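Long-range contacts in CAS6A (Thermus thermophilus, PDB 4C97), which probably acts as a CRISPR-associated endoribonuclease that cuts precursor CRISPR RNA, a hydrolase of antiviral defence: residues R120-F126 and G198-L204; P144-E149 and L171-V177; L25-Y30 and F48-F52. The protein carries 1 engineered substitution. The contacts are given in a common frame with arbitrary orientation. Where two conformers were deposited one is given. Residues are numbered along the deposited sequence.

Contact 1 of 3, residues R120-F126 and G198-L204; sequences RDLALRF and GRVVYHL. With SO4 (sulfate ion), chain D.
Residues 121-126 and 199-203 are extended, adjacent antiparallel strands, their axes 4.5 Å apart at closest and their directions at 163°. The register pairs Asp121 with His203, Ala123 with Val201 and Arg125 with Arg199 as non-hydrogen-bonded pairs. Leu122-Tyr202, Leu124-Val200 and Phe126-Gly198 are hydrogen-bonded pairs, each with two bonds: Leu122 N to Tyr202 O and Tyr202 N to Leu122 O are both 2.8 Å, Phe126 N to Gly198 O 2.7 Å. Leu204 N to Arg120 O (2.8 Å) extends the ladder. Gly198, at phi/psi 145/-155, marks the corner where the chain enters this strand. Both strands lie inside the antiparallel sheet of the C-terminal ferredoxin-like (RAMP) domain, flanked by 176-186 and 238-241. Leu122, Leu124, Phe126, Val200 and Tyr202 share one face, where helix 144-158 packs. There Phe126 CE2 meets Val200 CG2 at 3.8 Å and Leu124 CD1 meets Tyr202 CE2 at 4.0 Å; both aromatics have chi1 m. Opposite, His203 (chi1 t) gives ND1 to Asp121 OD1 at 2.7 Å, an oxygen also salt-bridged to Arg178. Arg199, salt-bridged to Glu241, lays its guanidinium face over Ala123 CB, 3.6 Å from NH2. Arg125 NH2 hydrogen-bonds O1 of a sulfate, probably from crystallisation, at 3.0 Å.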
# COMPACT_ATOMS: atom_id res chain seq x y z
N ARG A 120 18.40 6.71 8.62
CA ARG A 120 17.87 6.31 9.92
C ARG A 120 16.43 6.73 10.12
O ARG A 120 15.74 6.20 10.98
CB ARG A 120 18.72 6.91 11.04
CG ARG A 120 20.13 6.40 11.02
CD ARG A 120 20.92 6.93 12.18
NE ARG A 120 21.94 5.96 12.58
CZ ARG A 120 23.23 6.03 12.28
NH1 ARG A 120 23.72 7.05 11.58
NH2 ARG A 120 24.04 5.07 12.71
N ASP A 121 15.97 7.67 9.30
CA ASP A 121 14.62 8.22 9.41
C ASP A 121 13.71 7.72 8.30
O ASP A 121 14.14 7.54 7.15
CB ASP A 121 14.63 9.74 9.33
CG ASP A 121 15.38 10.39 10.47
OD1 ASP A 121 15.35 9.84 11.59
OD2 ASP A 121 15.99 11.45 10.22
N LEU A 122 12.45 7.47 8.64
CA LEU A 122 11.45 7.15 7.63
C LEU A 122 10.15 7.85 7.98
O LEU A 122 9.53 7.58 9.02
CB LEU A 122 11.23 5.63 7.52
CG LEU A 122 10.10 5.21 6.57
CD1 LEU A 122 10.39 5.62 5.13
CD2 LEU A 122 9.82 3.75 6.69
N ALA A 123 9.76 8.80 7.12
CA ALA A 123 8.50 9.51 7.30
C ALA A 123 7.46 8.84 6.43
O ALA A 123 7.62 8.78 5.23
CB ALA A 123 8.65 10.96 6.90
N LEU A 124 6.41 8.33 7.07
CA LEU A 124 5.31 7.74 6.34
C LEU A 124 4.06 8.57 6.50
O LEU A 124 3.76 9.07 7.59
CB LEU A 124 5.01 6.32 6.83
CG LEU A 124 6.04 5.26 6.51
CD1 LEU A 124 5.60 3.94 7.11
CD2 LEU A 124 6.20 5.13 4.99
N ARG A 125 3.35 8.70 5.39
CA ARG A 125 2.02 9.27 5.41
C ARG A 125 1.01 8.15 5.21
O ARG A 125 1.08 7.38 4.24
CB ARG A 125 1.81 10.35 4.35
CG ARG A 125 0.42 10.99 4.47
CD ARG A 125 0.25 12.27 3.70
NE ARG A 125 -0.10 12.03 2.30
CZ ARG A 125 -1.33 11.78 1.86
NH1 ARG A 125 -2.36 11.75 2.70
NH2 ARG A 125 -1.53 11.58 0.57
N PHE A 126 0.10 8.08 6.16
CA PHE A 126 -0.99 7.11 6.14
C PHE A 126 -2.18 7.85 5.58
O PHE A 126 -2.76 8.74 6.22
CB PHE A 126 -1.24 6.59 7.56
CG PHE A 126 -0.05 5.87 8.15
CD1 PHE A 126 0.14 4.52 7.92
CD2 PHE A 126 0.91 6.56 8.88
CE1 PHE A 126 1.22 3.86 8.44
CE2 PHE A 126 1.99 5.90 9.40
CZ PHE A 126 2.16 4.56 9.17
N GLY A 198 -2.67 10.06 8.88
CA GLY A 198 -1.76 11.10 9.33
C GLY A 198 -0.31 10.80 8.97
O GLY A 198 -0.05 10.09 8.02
N ARG A 199 0.62 11.37 9.73
CA ARG A 199 2.03 11.26 9.41
C ARG A 199 2.80 10.81 10.63
O ARG A 199 2.61 11.36 11.73
CB ARG A 199 2.55 12.62 8.94
CG ARG A 199 4.01 12.67 8.59
CD ARG A 199 4.34 14.06 8.04
NE ARG A 199 5.67 14.17 7.46
CZ ARG A 199 6.77 14.38 8.16
NH1 ARG A 199 6.69 14.50 9.48
NH2 ARG A 199 7.94 14.48 7.55
N VAL A 200 3.68 9.83 10.43
CA VAL A 200 4.57 9.41 11.51
C VAL A 200 6.00 9.40 10.98
O VAL A 200 6.25 8.93 9.88
CB VAL A 200 4.19 8.00 12.03
CG1 VAL A 200 5.09 7.64 13.20
CG2 VAL A 200 2.73 7.94 12.46
N VAL A 201 6.94 9.93 11.78
CA VAL A 201 8.35 9.80 11.43
C VAL A 201 9.01 8.80 12.39
O VAL A 201 9.07 9.02 13.59
CB VAL A 201 9.07 11.15 11.47
CG1 VAL A 201 10.51 10.99 11.01
CG2 VAL A 201 8.34 12.17 10.60
N TYR A 202 9.49 7.72 11.80
CA TYR A 202 10.21 6.64 12.47
C TYR A 202 11.69 6.91 12.42
O TYR A 202 12.19 7.51 11.46
CB TYR A 202 9.90 5.29 11.81
CG TYR A 202 8.42 5.00 11.87
CD1 TYR A 202 7.84 4.45 13.01
CD2 TYR A 202 7.59 5.34 10.81
CE1 TYR A 202 6.49 4.22 13.08
CE2 TYR A 202 6.22 5.12 10.87
CZ TYR A 202 5.68 4.56 12.02
OH TYR A 202 4.34 4.36 12.13
N HIS A 203 12.40 6.47 13.45
CA HIS A 203 13.82 6.70 13.53
C HIS A 203 14.47 5.49 14.16
O HIS A 203 14.02 5.02 15.22
CB HIS A 203 14.09 7.92 14.37
CG HIS A 203 15.54 8.11 14.67
ND1 HIS A 203 16.44 8.51 13.71
CD2 HIS A 203 16.24 7.95 15.82
CE1 HIS A 203 17.65 8.59 14.25
NE2 HIS A 203 17.55 8.25 15.53
N LEU A 204 15.52 4.99 13.52
CA LEU A 204 16.27 3.84 14.01
C LEU A 204 17.63 4.28 14.54
O LEU A 204 18.56 4.57 13.76
CB LEU A 204 16.46 2.81 12.89
CG LEU A 204 17.26 1.56 13.25
CD1 LEU A 204 16.77 0.93 14.53
CD2 LEU A 204 17.24 0.55 12.11
S SO4 D . -4.96 11.41 -0.97
O1 SO4 D . -3.73 10.74 -1.35
O2 SO4 D . -4.86 11.77 0.45
O3 SO4 D . -5.12 12.62 -1.77
O4 SO4 D . -6.15 10.59 -1.14

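Contact 2 of 3, residues P144-E149 and L171-V177; sequences PRLVLE and LLERTTV
Backbone first: residues 144-149 form the first turn and a half of a helix, with Leu148 N to Pro144 O and Glu149 N to Arg145 O both 2.9 Å. Residues 171-174 belong to the last part of another helix, in a wider pi-type turn, Thr175 (phi/psi -60/135) redirects the chain, and 176-177 start a strand. The closest CA atoms are those of Arg145 and Leu172, 4.4 Å apart; Pro144 CA and Thr175 CA follow at 6.1 Å. Contact between the segments is by van der Waals packing, burying 380 Å² in all. Among apolar side chains, Leu172 (m, t) reaches across the helix surface and sets CD2 3.9 Å from Leu148 CB, while Pro144 CG lies 3.7 Å from Val177 CG2. Side chains also press on backbone. Leu172 CD2 is 3.4 Å from Glu149 N, Arg145 CB sits 3.4 Å from Leu172 O, Leu148 CD1 3.5 Å from Leu171 O, and Pro144 CG 3.6 Å from Thr175 O. Two polar groups turn to other partners: Thr175 OG1 (chi1 m) donates to Leu171 O at 2.7 Å within its own segment, and Arg145, chi1 p, leads away to a salt bridge with Glu143. This is a helix-to-strand connection wedged against a neighbouring helix start in the Cas6 C-terminal domain. On the sheet side, Tyr202 of strand 199-203 touches Pro144, Val147 and Thr175; helix 209-225 meets Leu148 and Leu171 through Leu215 and Leu218.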
# COMPACT_ATOMS: atom_id res chain seq x y z
N PRO A 144 5.96 1.36 15.58
CA PRO A 144 7.02 0.89 14.66
C PRO A 144 7.00 -0.63 14.39
O PRO A 144 7.10 -1.06 13.23
CB PRO A 144 8.32 1.29 15.37
CG PRO A 144 7.93 2.49 16.23
CD PRO A 144 6.49 2.27 16.63
N ARG A 145 6.88 -1.45 15.43
CA ARG A 145 6.98 -2.89 15.21
C ARG A 145 5.84 -3.41 14.31
O ARG A 145 6.04 -4.31 13.47
CB ARG A 145 7.03 -3.64 16.53
CG ARG A 145 5.78 -3.46 17.32
CD ARG A 145 5.90 -4.06 18.70
NE ARG A 145 4.58 -3.98 19.34
CZ ARG A 145 3.62 -4.89 19.23
NH1 ARG A 145 3.80 -6.01 18.53
NH2 ARG A 145 2.46 -4.69 19.84
N LEU A 146 4.67 -2.81 14.45
CA LEU A 146 3.51 -3.23 13.67
C LEU A 146 3.64 -2.83 12.18
O LEU A 146 3.42 -3.66 11.28
CB LEU A 146 2.23 -2.66 14.26
CG LEU A 146 1.85 -3.22 15.63
CD1 LEU A 146 0.62 -2.56 16.17
CD2 LEU A 146 1.66 -4.74 15.60
N VAL A 147 3.93 -1.55 11.97
CA VAL A 147 4.09 -0.99 10.64
C VAL A 147 5.21 -1.70 9.89
O VAL A 147 5.02 -2.22 8.72
CB VAL A 147 4.39 0.55 10.74
CG1 VAL A 147 4.81 1.14 9.38
CG2 VAL A 147 3.18 1.27 11.27
N LEU A 148 6.37 -1.75 10.53
CA LEU A 148 7.55 -2.30 9.88
C LEU A 148 7.45 -3.81 9.70
O LEU A 148 7.91 -4.31 8.66
CB LEU A 148 8.83 -1.87 10.58
CG LEU A 148 9.02 -0.35 10.59
CD1 LEU A 148 10.33 -0.07 11.31
CD2 LEU A 148 9.05 0.30 9.20
N GLU A 149 6.86 -4.54 10.66
CA GLU A 149 6.68 -5.97 10.44
C GLU A 149 5.72 -6.21 9.29
O GLU A 149 5.94 -7.14 8.48
CB GLU A 149 6.17 -6.66 11.70
CG GLU A 149 6.16 -8.17 11.61
CD GLU A 149 4.90 -8.76 10.99
OE1 GLU A 149 3.88 -8.06 10.87
OE2 GLU A 149 4.94 -9.96 10.60
N LEU A 171 15.07 -3.43 13.16
CA LEU A 171 13.95 -2.70 12.59
C LEU A 171 12.74 -2.76 13.51
O LEU A 171 12.10 -1.74 13.79
CB LEU A 171 13.57 -3.25 11.22
CG LEU A 171 14.57 -2.97 10.11
CD1 LEU A 171 14.30 -3.87 8.94
CD2 LEU A 171 14.56 -1.48 9.69
N LEU A 172 12.43 -3.96 14.00
CA LEU A 172 11.20 -4.14 14.76
C LEU A 172 11.31 -3.70 16.21
O LEU A 172 10.37 -3.15 16.76
CB LEU A 172 10.74 -5.59 14.71
CG LEU A 172 10.43 -6.12 13.31
CD1 LEU A 172 9.68 -7.45 13.43
CD2 LEU A 172 9.66 -5.14 12.47
N GLU A 173 12.47 -3.94 16.83
CA GLU A 173 12.62 -3.72 18.26
C GLU A 173 13.24 -2.37 18.62
O GLU A 173 12.92 -1.81 19.66
CB GLU A 173 13.47 -4.82 18.91
CG GLU A 173 12.87 -6.21 18.76
CD GLU A 173 11.49 -6.30 19.40
OE1 GLU A 173 11.30 -5.77 20.51
OE2 GLU A 173 10.58 -6.89 18.77
N ARG A 174 14.12 -1.85 17.77
CA ARG A 174 14.85 -0.64 18.16
C ARG A 174 14.27 0.64 17.56
O ARG A 174 14.46 1.74 18.12
CB ARG A 174 16.34 -0.79 17.85
CG ARG A 174 17.19 0.24 18.56
CD ARG A 174 18.68 -0.09 18.50
NE ARG A 174 19.27 0.22 17.19
CZ ARG A 174 19.80 -0.68 16.35
NH1 ARG A 174 19.82 -1.98 16.64
NH2 ARG A 174 20.32 -0.28 15.21
N THR A 175 13.55 0.53 16.45
CA THR A 175 12.99 1.71 15.81
C THR A 175 12.05 2.41 16.76
O THR A 175 11.23 1.77 17.43
CB THR A 175 12.27 1.39 14.49
OG1 THR A 175 13.17 0.72 13.62
CG2 THR A 175 11.79 2.67 13.79
N THR A 176 12.18 3.73 16.83
CA THR A 176 11.33 4.56 17.66
C THR A 176 10.52 5.52 16.80
O THR A 176 10.59 5.49 15.56
CB THR A 176 12.14 5.33 18.73
OG1 THR A 176 11.24 5.89 19.69
CG2 THR A 176 12.98 6.44 18.12
N VAL A 177 9.74 6.36 17.45
CA VAL A 177 8.99 7.39 16.79
C VAL A 177 9.53 8.74 17.16
O VAL A 177 9.60 9.08 18.34
CB VAL A 177 7.49 7.30 17.12
CG1 VAL A 177 6.77 8.52 16.63
CG2 VAL A 177 6.86 6.04 16.51

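Contact 3 of 3, residues L25-Y30 and F48-F52; sequences LRGFFY and FALGF. With SO4 (sulfate ion), chain C.
A helix lying on a beta sheet, as in the N-terminal ferredoxin-like (RAMP) domain of Cas6 proteins, makes this buried contact. Helix 25-30 and strand 48-52 run at 138°, axes 9.5 Å apart at closest and Arg26 CA 7.2 Å from Leu50 CA. Leu25 and Phe29, both chi1 t and one turn apart, project toward the strand. Leu50 (m, t) fits between Leu25 and Phe29: CB is 4.0 Å from Leu25 CD2, CD1 is 3.8 Å from Phe29 CB, and CD2 makes a CH-pi contact 4.2 Å from the Phe29 ring centroid. Leu25 CD2 also reaches Gly51 O (3.2 Å) and Phe52 CD1 (4.1 Å). Phe48 (chi1 p) joins Phe29 and Tyr30 in an aromatic cluster, CD1 lying 3.4 Å from Phe29 CE2 and CZ 3.5 Å from Tyr30 CE1. Arg26 NH2 hydrogen-bonds O3 of a sulfate, probably from crystallisation, at 2.9 Å; Lys230 also hydrogen-bonds the ion. Next in the sheet, strand 58-65 extends the floor, Ala61 meeting Leu25 and Val63 meeting Phe29 and Leu50.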
# COMPACT_ATOMS: atom_id res chain seq x y z
N LEU A 25 -14.98 -2.33 -5.17
CA LEU A 25 -13.64 -2.36 -5.77
C LEU A 25 -13.01 -3.75 -5.67
O LEU A 25 -12.54 -4.31 -6.68
CB LEU A 25 -12.73 -1.31 -5.12
CG LEU A 25 -11.31 -1.24 -5.68
CD1 LEU A 25 -11.28 -1.01 -7.18
CD2 LEU A 25 -10.53 -0.13 -4.97
N ARG A 26 -13.01 -4.33 -4.47
CA ARG A 26 -12.43 -5.66 -4.34
C ARG A 26 -13.18 -6.69 -5.17
O ARG A 26 -12.57 -7.57 -5.77
CB ARG A 26 -12.34 -6.11 -2.88
CG ARG A 26 -11.40 -7.30 -2.72
CD ARG A 26 -11.19 -7.65 -1.28
NE ARG A 26 -12.37 -8.23 -0.66
CZ ARG A 26 -12.43 -8.56 0.62
NH1 ARG A 26 -11.38 -8.36 1.41
NH2 ARG A 26 -13.53 -9.08 1.12
N GLY A 27 -14.51 -6.60 -5.20
CA GLY A 27 -15.31 -7.55 -5.99
C GLY A 27 -14.99 -7.48 -7.46
O GLY A 27 -14.89 -8.50 -8.17
N PHE A 28 -14.81 -6.25 -7.93
CA PHE A 28 -14.38 -6.04 -9.32
C PHE A 28 -13.02 -6.69 -9.60
O PHE A 28 -12.84 -7.46 -10.58
CB PHE A 28 -14.33 -4.54 -9.56
CG PHE A 28 -13.68 -4.16 -10.84
CD1 PHE A 28 -14.36 -4.31 -12.04
CD2 PHE A 28 -12.40 -3.65 -10.85
CE1 PHE A 28 -13.76 -3.96 -13.23
CE2 PHE A 28 -11.80 -3.30 -12.04
CZ PHE A 28 -12.48 -3.45 -13.22
N PHE A 29 -12.07 -6.38 -8.72
CA PHE A 29 -10.74 -6.95 -8.84
C PHE A 29 -10.78 -8.49 -8.81
O PHE A 29 -10.16 -9.15 -9.67
CB PHE A 29 -9.80 -6.40 -7.76
CG PHE A 29 -8.45 -7.01 -7.79
CD1 PHE A 29 -7.55 -6.65 -8.77
CD2 PHE A 29 -8.07 -7.95 -6.85
CE1 PHE A 29 -6.30 -7.21 -8.82
CE2 PHE A 29 -6.81 -8.52 -6.90
CZ PHE A 29 -5.93 -8.15 -7.88
N TYR A 30 -11.53 -9.07 -7.89
CA TYR A 30 -11.63 -10.52 -7.81
C TYR A 30 -12.31 -11.08 -9.05
O TYR A 30 -11.98 -12.16 -9.51
CB TYR A 30 -12.35 -10.95 -6.53
CG TYR A 30 -11.50 -10.90 -5.26
CD1 TYR A 30 -10.22 -10.38 -5.25
CD2 TYR A 30 -12.00 -11.37 -4.05
CE1 TYR A 30 -9.46 -10.34 -4.09
CE2 TYR A 30 -11.24 -11.32 -2.88
CZ TYR A 30 -9.98 -10.82 -2.91
OH TYR A 30 -9.25 -10.79 -1.74
N PHE A 48 -1.17 -8.40 -3.90
CA PHE A 48 -1.79 -7.22 -4.44
C PHE A 48 -2.32 -6.37 -3.28
O PHE A 48 -2.32 -6.80 -2.13
CB PHE A 48 -2.97 -7.58 -5.35
CG PHE A 48 -4.05 -8.36 -4.66
CD1 PHE A 48 -5.10 -7.70 -4.04
CD2 PHE A 48 -4.02 -9.73 -4.62
CE1 PHE A 48 -6.10 -8.42 -3.39
CE2 PHE A 48 -5.01 -10.45 -3.98
CZ PHE A 48 -6.04 -9.78 -3.35
N ALA A 49 -2.72 -5.16 -3.63
CA ALA A 49 -3.48 -4.31 -2.71
C ALA A 49 -4.36 -3.40 -3.53
O ALA A 49 -4.13 -3.20 -4.72
CB ALA A 49 -2.56 -3.49 -1.77
N LEU A 50 -5.39 -2.85 -2.90
CA LEU A 50 -6.30 -1.98 -3.61
C LEU A 50 -6.45 -0.68 -2.86
O LEU A 50 -6.21 -0.61 -1.65
CB LEU A 50 -7.67 -2.65 -3.79
CG LEU A 50 -7.65 -3.98 -4.55
CD1 LEU A 50 -9.02 -4.63 -4.49
CD2 LEU A 50 -7.19 -3.77 -5.97
N GLY A 51 -6.79 0.36 -3.59
CA GLY A 51 -7.04 1.63 -2.97
C GLY A 51 -7.93 2.52 -3.80
O GLY A 51 -8.27 2.20 -4.92
N PHE A 52 -8.30 3.64 -3.21
CA PHE A 52 -9.11 4.60 -3.89
C PHE A 52 -9.02 5.93 -3.19
O PHE A 52 -8.61 6.02 -2.01
CB PHE A 52 -10.59 4.15 -3.94
CG PHE A 52 -11.19 3.89 -2.60
CD1 PHE A 52 -11.07 2.64 -2.00
CD2 PHE A 52 -11.89 4.88 -1.92
CE1 PHE A 52 -11.60 2.41 -0.75
CE2 PHE A 52 -12.42 4.63 -0.67
CZ PHE A 52 -12.26 3.40 -0.09
S SO4 C . -12.16 -10.08 4.50
O1 SO4 C . -11.76 -8.69 4.42
O2 SO4 C . -12.26 -10.42 5.91
O3 SO4 C . -13.43 -10.24 3.81
O4 SO4 C . -11.18 -10.93 3.83

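In the fold
Contacts 1 and 2 belong to the same half of the molecule, their centres 10 Å apart; contact 3 lies across the chain's centre in the N-terminal sheet, its centre 26 Å from that of contact 1. Contact 2 is nested in the loop that contact 1 closes, and they touch: His203 O probably accepts a hydrogen bond from Thr176 N at 2.8 Å, and Val147 packs on Leu124 and Tyr202. Contact 1 is a partly buried backbone ladder, apolar where helix 144-158 covers it, with partly exposed Asp121, Arg125, Arg199 and His203 on its other face. Contacts 2 and 3 join their segments by packing: partly buried and aliphatic in contact 2, buried and rich in aromatic rings in contact 3.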